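Local coordinates for protein CrmK (Actinoalloteichus sp. WH1-2216-6, PDB 5I1V) that is a covalently flavinylated FAD-dependent oxidase that takes part in recycling a shunt product in caerulomycin biosynthesis, at residues Asp258-Cys270 with Met280-Arg294. Numbering follows the deposited sequence. Where two conformers were deposited one is given.
Sequences DSPNIGLYALLEC and MHAQIPVDVPDAEER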
ATOM      1  N   ASP A 258      34.352  -4.938   5.523  1.00 36.49           N
ATOM      2  CA  ASP A 258      35.204  -5.513   6.560  1.00 39.99           C
ATOM      3  C   ASP A 258      34.546  -5.609   7.939  1.00 40.62           C
ATOM      4  O   ASP A 258      34.982  -6.394   8.771  1.00 38.28           O
ATOM      5  CB  ASP A 258      36.471  -4.665   6.713  1.00 47.18           C
ATOM      6  CG  ASP A 258      37.450  -4.858   5.564  1.00 55.36           C
ATOM      7  OD1 ASP A 258      37.190  -5.695   4.664  1.00 58.33           O
ATOM      8  OD2 ASP A 258      38.493  -4.166   5.570  1.00 62.65           O
ATOM      9  N   SER A 259      33.525  -4.800   8.200  1.00 33.35           N
ATOM     10  CA  SER A 259      32.915  -4.796   9.505  1.00 33.07           C
ATOM     11  C   SER A 259      32.066  -6.055   9.738  1.00 32.19           C
ATOM     12  O   SER A 259      31.204  -6.356   8.924  1.00 30.87           O
ATOM     13  CB  SER A 259      31.998  -3.589   9.679  1.00 30.20           C
ATOM     14  OG  SER A 259      31.198  -3.783  10.850  1.00 30.89           O
ATOM     15  N   PRO A 260      32.265  -6.744  10.881  1.00 31.93           N
ATOM     16  CA  PRO A 260      31.348  -7.817  11.278  1.00 31.60           C
ATOM     17  C   PRO A 260      29.918  -7.347  11.618  1.00 28.15           C
ATOM     18  O   PRO A 260      29.010  -8.186  11.812  1.00 26.61           O
ATOM     19  CB  PRO A 260      32.035  -8.421  12.511  1.00 32.94           C
ATOM     20  CG  PRO A 260      32.802  -7.268  13.103  1.00 34.90           C
ATOM     21  CD  PRO A 260      33.298  -6.488  11.920  1.00 33.73           C
ATOM     22  N   ASN A 261      29.707  -6.034  11.675  1.00 27.15           N
ATOM     23  CA  ASN A 261      28.374  -5.492  11.802  1.00 25.37           C
ATOM     24  C   ASN A 261      27.787  -4.917  10.476  1.00 25.09           C
ATOM     25  O   ASN A 261      26.757  -4.243  10.511  1.00 22.77           O
ATOM     26  CB  ASN A 261      28.338  -4.428  12.884  1.00 26.22           C
ATOM     27  CG  ASN A 261      28.896  -4.929  14.206  1.00 28.53           C
ATOM     28  OD1 ASN A 261      28.352  -5.857  14.790  1.00 28.71           O
ATOM     29  ND2 ASN A 261      30.001  -4.339  14.660  1.00 27.34           N
ATOM     30  N   ILE A 262      28.358  -5.245   9.314  1.00 23.77           N
ATOM     31  CA  ILE A 262      27.902  -4.580   8.086  1.00 24.69           C
ATOM     32  C   ILE A 262      26.466  -4.926   7.752  1.00 24.96           C
ATOM     33  O   ILE A 262      25.764  -4.120   7.122  1.00 25.48           O
ATOM     34  CB  ILE A 262      28.854  -4.798   6.893  1.00 25.25           C
ATOM     35  CG1 ILE A 262      28.512  -3.839   5.731  1.00 26.14           C
ATOM     36  CG2 ILE A 262      28.887  -6.279   6.468  1.00 28.15           C
ATOM     37  CD1 ILE A 262      28.561  -2.360   6.069  1.00 28.99           C
ATOM     38  N   GLY A 263      26.024  -6.087   8.216  1.00 23.98           N
ATOM     39  CA  GLY A 263      24.683  -6.561   7.978  1.00 25.66           C
ATOM     40  C   GLY A 263      23.636  -5.835   8.787  1.00 25.04           C
ATOM     41  O   GLY A 263      22.459  -5.904   8.458  1.00 25.07           O
ATOM     42  N   LEU A 264      24.059  -5.130   9.839  1.00 23.57           N
ATOM     43  CA  LEU A 264      23.127  -4.335  10.628  1.00 24.31           C
ATOM     44  C   LEU A 264      22.835  -2.989   9.940  1.00 22.62           C
ATOM     45  O   LEU A 264      23.722  -2.175   9.716  1.00 22.92           O
ATOM     46  CB  LEU A 264      23.649  -4.171  12.050  1.00 23.11           C
ATOM     47  CG  LEU A 264      22.723  -3.755  13.188  1.00 25.48           C
ATOM     48  CD1 LEU A 264      23.417  -3.922  14.538  1.00 28.17           C
ATOM     49  CD2 LEU A 264      22.262  -2.326  12.997  1.00 26.52           C
ATOM     50  N   TYR A 265      21.567  -2.783   9.606  1.00 21.99           N
ATOM     51  CA  TYR A 265      21.087  -1.557   8.954  1.00 21.67           C
ATOM     52  C   TYR A 265      20.210  -0.826   9.952  1.00 21.39           C
ATOM     53  O   TYR A 265      19.291  -1.410  10.525  1.00 20.63           O
ATOM     54  CB  TYR A 265      20.229  -1.915   7.726  1.00 22.41           C
ATOM     55  CG  TYR A 265      19.414  -0.750   7.209  1.00 22.99           C
ATOM     56  CD1 TYR A 265      20.024   0.282   6.486  1.00 21.46           C
ATOM     57  CD2 TYR A 265      18.047  -0.660   7.454  1.00 23.96           C
ATOM     58  CE1 TYR A 265      19.305   1.360   6.030  1.00 20.89           C
ATOM     59  CE2 TYR A 265      17.316   0.437   7.024  1.00 24.32           C
ATOM     60  CZ  TYR A 265      17.959   1.444   6.306  1.00 23.78           C
ATOM     61  OH  TYR A 265      17.234   2.521   5.841  1.00 26.66           O
ATOM     62  N   ALA A 266      20.453   0.457  10.121  1.00 22.17           N
ATOM     63  CA  ALA A 266      19.625   1.238  11.029  1.00 22.81           C
ATOM     64  C   ALA A 266      19.297   2.621  10.512  1.00 23.57           C
ATOM     65  O   ALA A 266      20.115   3.248   9.813  1.00 25.73           O
ATOM     66  CB  ALA A 266      20.305   1.318  12.372  1.00 24.05           C
ATOM     67  N   LEU A 267      18.096   3.086  10.856  1.00 23.66           N
ATOM     68  CA  LEU A 267      17.650   4.415  10.506  1.00 27.75           C
ATOM     69  C   LEU A 267      17.171   5.134  11.769  1.00 26.28           C
ATOM     70  O   LEU A 267      16.307   4.635  12.473  1.00 29.09           O
ATOM     71  CB  LEU A 267      16.526   4.327   9.496  1.00 29.61           C
ATOM     72  CG  LEU A 267      16.050   5.641   8.878  1.00 34.90           C
ATOM     73  CD1 LEU A 267      15.633   5.504   7.415  1.00 39.94           C
ATOM     74  CD2 LEU A 267      14.871   6.169   9.642  1.00 36.53           C
ATOM     75  N   LEU A 268      17.711   6.322  12.002  1.00 27.04           N
ATOM     76  CA  LEU A 268      17.349   7.147  13.153  1.00 26.29           C
ATOM     77  C   LEU A 268      16.490   8.319  12.654  1.00 25.44           C
ATOM     78  O   LEU A 268      16.918   9.061  11.818  1.00 26.59           O
ATOM     79  CB  LEU A 268      18.608   7.673  13.779  1.00 27.66           C
ATOM     80  CG  LEU A 268      18.410   8.605  14.973  1.00 27.24           C
ATOM     81  CD1 LEU A 268      17.679   7.895  16.106  1.00 26.97           C
ATOM     82  CD2 LEU A 268      19.794   9.093  15.366  1.00 29.44           C
ATOM     83  N   GLU A 269      15.269   8.460  13.139  1.00 25.04           N
ATOM     84  CA  GLU A 269      14.404   9.539  12.691  1.00 27.73           C
ATOM     85  C   GLU A 269      14.315  10.534  13.829  1.00 27.62           C
ATOM     86  O   GLU A 269      13.742  10.233  14.878  1.00 26.81           O
ATOM     87  CB  GLU A 269      12.999   9.059  12.396  1.00 31.47           C
ATOM     88  CG  GLU A 269      12.899   8.030  11.305  1.00 40.00           C
ATOM     89  CD  GLU A 269      11.453   7.751  10.889  1.00 48.54           C
ATOM     90  OE1 GLU A 269      10.969   6.634  11.176  1.00 50.52           O
ATOM     91  OE2 GLU A 269      10.804   8.658  10.286  1.00 53.88           O
ATOM     92  N   CYS A 270      14.837  11.716  13.587  1.00 25.72           N
ATOM     93  CA  CYS A 270      14.776  12.781  14.566  1.00 29.10           C
ATOM     94  C   CYS A 270      13.668  13.770  14.230  1.00 28.26           C
ATOM     95  O   CYS A 270      13.917  14.779  13.613  1.00 28.19           O
ATOM     96  CB  CYS A 270      16.112  13.501  14.581  1.00 28.66           C
ATOM     97  SG  CYS A 270      17.488  12.383  14.875  1.00 31.11           S
ATOM     98  N   MET A 280      13.906   4.959  16.091  1.00 28.66           N
ATOM     99  CA  MET A 280      14.878   4.266  15.274  1.00 29.19           C
ATOM    100  C   MET A 280      14.404   2.869  14.964  1.00 27.83           C
ATOM    101  O   MET A 280      13.770   2.226  15.804  1.00 27.64           O
ATOM    102  CB  MET A 280      16.240   4.229  15.947  1.00 29.74           C
ATOM    103  CG  MET A 280      17.215   3.285  15.250  1.00 31.27           C
ATOM    104  SD  MET A 280      18.764   3.232  16.115  1.00 32.78           S
ATOM    105  CE  MET A 280      18.338   1.977  17.301  1.00 33.81           C
ATOM    106  N   HIS A 281      14.683   2.420  13.737  1.00 27.12           N
ATOM    107  CA  HIS A 281      14.535   1.005  13.448  0.50 27.91           C
ATOM    108  C   HIS A 281      15.865   0.436  12.995  1.00 27.42           C
ATOM    109  O   HIS A 281      16.664   1.095  12.338  1.00 28.22           O
ATOM    110  CB  HIS A 281      13.419   0.711  12.444  0.50 30.55           C
ATOM    111  CG  HIS A 281      13.591   1.394  11.132  0.50 31.26           C
ATOM    112  ND1 HIS A 281      12.942   2.566  10.822  0.50 33.08           N
ATOM    113  CD2 HIS A 281      14.357   1.090  10.061  0.50 34.05           C
ATOM    114  CE1 HIS A 281      13.282   2.946   9.604  0.50 35.22           C
ATOM    115  NE2 HIS A 281      14.134   2.065   9.117  0.50 36.11           N
ATOM    116  N   ALA A 282      16.122  -0.787  13.435  1.00 24.62           N
ATOM    117  CA  ALA A 282      17.321  -1.501  13.082  1.00 27.80           C
ATOM    118  C   ALA A 282      17.009  -2.947  12.804  1.00 26.79           C
ATOM    119  O   ALA A 282      16.024  -3.513  13.349  1.00 27.65           O
ATOM    120  CB  ALA A 282      18.363  -1.369  14.165  1.00 28.96           C
ATOM    121  N   GLN A 283      17.812  -3.532  11.911  1.00 25.31           N
ATOM    122  CA  GLN A 283      17.626  -4.892  11.492  1.00 24.12           C
ATOM    123  C   GLN A 283      18.954  -5.499  11.184  1.00 23.46           C
ATOM    124  O   GLN A 283      19.856  -4.817  10.777  1.00 22.15           O
ATOM    125  CB  GLN A 283      16.683  -4.987  10.252  1.00 24.73           C
ATOM    126  CG  GLN A 283      17.229  -4.311   9.009  1.00 26.60           C
ATOM    127  CD  GLN A 283      16.305  -4.246   7.801  1.00 28.73           C
ATOM    128  OE1 GLN A 283      15.212  -3.760   7.863  1.00 28.68           O
ATOM    129  NE2 GLN A 283      16.791  -4.705   6.673  1.00 32.49           N
ATOM    130  N   ILE A 284      19.064  -6.804  11.386  1.00 24.14           N
ATOM    131  CA  ILE A 284      20.272  -7.562  11.112  1.00 24.39           C
ATOM    132  C   ILE A 284      19.848  -8.969  10.759  1.00 24.60           C
ATOM    133  O   ILE A 284      18.970  -9.526  11.392  1.00 25.63           O
ATOM    134  CB  ILE A 284      21.244  -7.574  12.315  1.00 24.75           C
ATOM    135  CG1 ILE A 284      22.618  -8.131  11.925  1.00 26.05           C
ATOM    136  CG2 ILE A 284      20.621  -8.266  13.510  1.00 25.73           C
ATOM    137  CD1 ILE A 284      23.690  -8.058  13.024  1.00 26.80           C
ATOM    138  N   PRO A 285      20.429  -9.533   9.706  1.00 24.30           N
ATOM    139  CA  PRO A 285      20.009 -10.897   9.412  1.00 25.85           C
ATOM    140  C   PRO A 285      20.286 -11.898  10.546  1.00 28.35           C
ATOM    141  O   PRO A 285      21.288 -11.796  11.254  1.00 26.70           O
ATOM    142  CB  PRO A 285      20.835 -11.263   8.180  1.00 25.68           C
ATOM    143  CG  PRO A 285      21.270  -9.952   7.585  1.00 23.49           C
ATOM    144  CD  PRO A 285      21.447  -9.044   8.775  1.00 24.89           C
ATOM    145  N   VAL A 286      19.397 -12.871  10.692  1.00 30.19           N
ATOM    146  CA  VAL A 286      19.487 -13.842  11.777  1.00 36.79           C
ATOM    147  C   VAL A 286      20.736 -14.720  11.583  1.00 39.65           C
ATOM    148  O   VAL A 286      21.312 -15.198  12.559  1.00 40.26           O
ATOM    149  CB  VAL A 286      18.193 -14.700  11.836  1.00 39.79           C
ATOM    150  CG1 VAL A 286      18.366 -15.944  12.698  1.00 44.13           C
ATOM    151  CG2 VAL A 286      17.041 -13.862  12.364  1.00 38.08           C
ATOM    152  N   ASP A 287      21.157 -14.900  10.331  1.00 39.04           N
ATOM    153  CA  ASP A 287      22.283 -15.770  10.004  1.00 43.01           C
ATOM    154  C   ASP A 287      23.681 -15.121  10.104  1.00 40.89           C
ATOM    155  O   ASP A 287      24.675 -15.750   9.774  1.00 43.17           O
ATOM    156  CB  ASP A 287      22.087 -16.417   8.622  1.00 45.65           C
ATOM    157  CG  ASP A 287      22.129 -15.411   7.449  1.00 55.37           C
ATOM    158  OD1 ASP A 287      21.879 -14.199   7.629  1.00 59.83           O
ATOM    159  OD2 ASP A 287      22.393 -15.848   6.301  1.00 66.20           O
ATOM    160  N   VAL A 288      23.757 -13.871  10.540  1.00 37.40           N
ATOM    161  CA  VAL A 288      25.051 -13.232  10.796  1.00 39.24           C
ATOM    162  C   VAL A 288      25.613 -13.865  12.069  1.00 38.12           C
ATOM    163  O   VAL A 288      24.868 -14.115  12.992  1.00 39.19           O
ATOM    164  CB  VAL A 288      24.912 -11.686  10.962  1.00 38.70           C
ATOM    165  CG1 VAL A 288      26.149 -11.061  11.614  1.00 39.86           C
ATOM    166  CG2 VAL A 288      24.690 -11.060   9.613  1.00 39.11           C
ATOM    167  N   PRO A 289      26.916 -14.147  12.107  1.00 42.45           N
ATOM    168  CA  PRO A 289      27.497 -14.595  13.377  1.00 45.71           C
ATOM    169  C   PRO A 289      27.174 -13.701  14.590  1.00 42.30           C
ATOM    170  O   PRO A 289      27.489 -12.509  14.579  1.00 40.17           O
ATOM    171  CB  PRO A 289      28.999 -14.585  13.072  1.00 49.23           C
ATOM    172  CG  PRO A 289      29.091 -14.864  11.592  1.00 47.67           C
ATOM    173  CD  PRO A 289      27.787 -14.459  10.957  1.00 44.86           C
ATOM    174  N   ASP A 290      26.551 -14.293  15.614  1.00 41.18           N
ATOM    175  CA  ASP A 290      26.192 -13.621  16.872  1.00 41.05           C
ATOM    176  C   ASP A 290      25.217 -12.444  16.678  1.00 38.37           C
ATOM    177  O   ASP A 290      25.287 -11.430  17.392  1.00 35.95           O
ATOM    178  CB  ASP A 290      27.446 -13.135  17.604  1.00 45.86           C
ATOM    179  CG  ASP A 290      28.461 -14.252  17.805  1.00 52.26           C
ATOM    180  OD1 ASP A 290      28.134 -15.247  18.506  1.00 54.38           O
ATOM    181  OD2 ASP A 290      29.568 -14.138  17.235  1.00 56.81           O
ATOM    182  N   ALA A 291      24.300 -12.612  15.735  1.00 37.90           N
ATOM    183  CA  ALA A 291      23.472 -11.514  15.234  1.00 36.61           C
ATOM    184  C   ALA A 291      22.696 -10.825  16.329  1.00 35.15           C
ATOM    185  O   ALA A 291      22.676  -9.586  16.411  1.00 31.51           O
ATOM    186  CB  ALA A 291      22.506 -12.037  14.199  1.00 37.31           C
ATOM    187  N   GLU A 292      22.046 -11.638  17.148  1.00 34.81           N
ATOM    188  CA  GLU A 292      21.204 -11.154  18.230  1.00 39.74           C
ATOM    189  C   GLU A 292      22.010 -10.315  19.235  1.00 37.21           C
ATOM    190  O   GLU A 292      21.573  -9.251  19.660  1.00 36.48           O
ATOM    191  CB  GLU A 292      20.568 -12.360  18.910  1.00 44.04           C
ATOM    192  CG  GLU A 292      19.358 -12.037  19.733  1.00 50.86           C
ATOM    193  CD  GLU A 292      18.493 -13.259  20.004  1.00 56.06           C
ATOM    194  OE1 GLU A 292      18.899 -14.415  19.694  1.00 65.69           O
ATOM    195  OE2 GLU A 292      17.391 -13.059  20.533  1.00 56.30           O
ATOM    196  N   GLU A 293      23.202 -10.794  19.581  1.00 39.52           N
ATOM    197  CA  GLU A 293      24.122 -10.074  20.457  1.00 37.96           C
ATOM    198  C   GLU A 293      24.659  -8.819  19.837  1.00 34.99           C
ATOM    199  O   GLU A 293      24.882  -7.819  20.546  1.00 33.38           O
ATOM    200  CB  GLU A 293      25.329 -10.937  20.843  1.00 46.43           C
ATOM    201  CG  GLU A 293      25.198 -11.633  22.189  1.00 54.56           C
ATOM    202  CD  GLU A 293      26.542 -12.044  22.777  1.00 61.10           C
ATOM    203  OE1 GLU A 293      26.882 -11.559  23.887  1.00 65.96           O
ATOM    204  OE2 GLU A 293      27.265 -12.841  22.134  1.00 65.69           O
ATOM    205  N   ARG A 294      24.912  -8.867  18.533  1.00 32.45           N
ATOM    206  CA  ARG A 294      25.420  -7.694  17.825  1.00 30.54           C
ATOM    207  C   ARG A 294      24.412  -6.555  17.889  1.00 31.15           C
ATOM    208  O   ARG A 294      24.784  -5.377  18.034  1.00 30.33           O
ATOM    209  CB  ARG A 294      25.791  -8.042  16.384  1.00 31.28           C
ATOM    210  CG  ARG A 294      27.064  -8.840  16.320  1.00 30.95           C
ATOM    211  CD  ARG A 294      27.544  -9.249  14.930  1.00 33.47           C
ATOM    212  NE  ARG A 294      28.818  -9.919  15.144  1.00 35.41           N
ATOM    213  CZ  ARG A 294      29.947  -9.287  15.478  1.00 34.75           C
ATOM    214  NH1 ARG A 294      30.007  -7.959  15.531  1.00 36.95           N
ATOM    215  NH2 ARG A 294      31.031  -9.983  15.732  1.00 37.26           N
TER
HETATM  216  O   HOH W   1      27.446  -4.717  17.119  1.00 31.27           O
HETATM  217  O   HOH W   2      14.748   2.370   6.000  1.00 41.23           O
HETATM  218  O   HOH W   3      12.818   4.892  12.724  1.00 51.56           O
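The Arg294 guanidinium carries Pro260 CB over one face, 3.4 Å above its plane, while Asn261 OD1 and Pro289 O lie at its edge; the His281 ring has Leu267 O over one face, offset toward the rim, and a water at its edge. His281 lies on an antiparallel beta hairpin, strands 265-271 and 277-285, within the large sheet of this FAD-linked oxidoreductase; Arg294 lies in the helix that follows. Tyr265 pairs with Gln283, and Leu267 with His281, through two N-H...O bonds each, Tyr265 N to Gln283 O being 2.9 Å. Helix 237-253 covers the face bearing Ala266 and Leu268, and Phe298, Leu299 and Leu302 of helix 291-303 receive Met280. There the small methyls of the non-hydrogen-bonded pair Ala266 and Ala282 meet, CB to CB 3.8 Å. On the other face, chi1 of 58° turns the His281 imidazole, in the conformer given, toward the partner strand, NE2 3.3 Å from Leu267 CB. In this conformer a water lies between Tyr265 OH and His281 NE2. The Tyr265 ring meets the Gln283 amide obliquely, planes 72° apart, and approaches FAD-binding Phe123. Beyond the strand ends, the chain of Arg294, extended from CG to NE, reaches from the helix to loop 258-264: its NE donates to Pro289 O, and Arg294 NH1 donates at 2.8 Å to Asn261 OD1 from above the amide plane, 45° out of it.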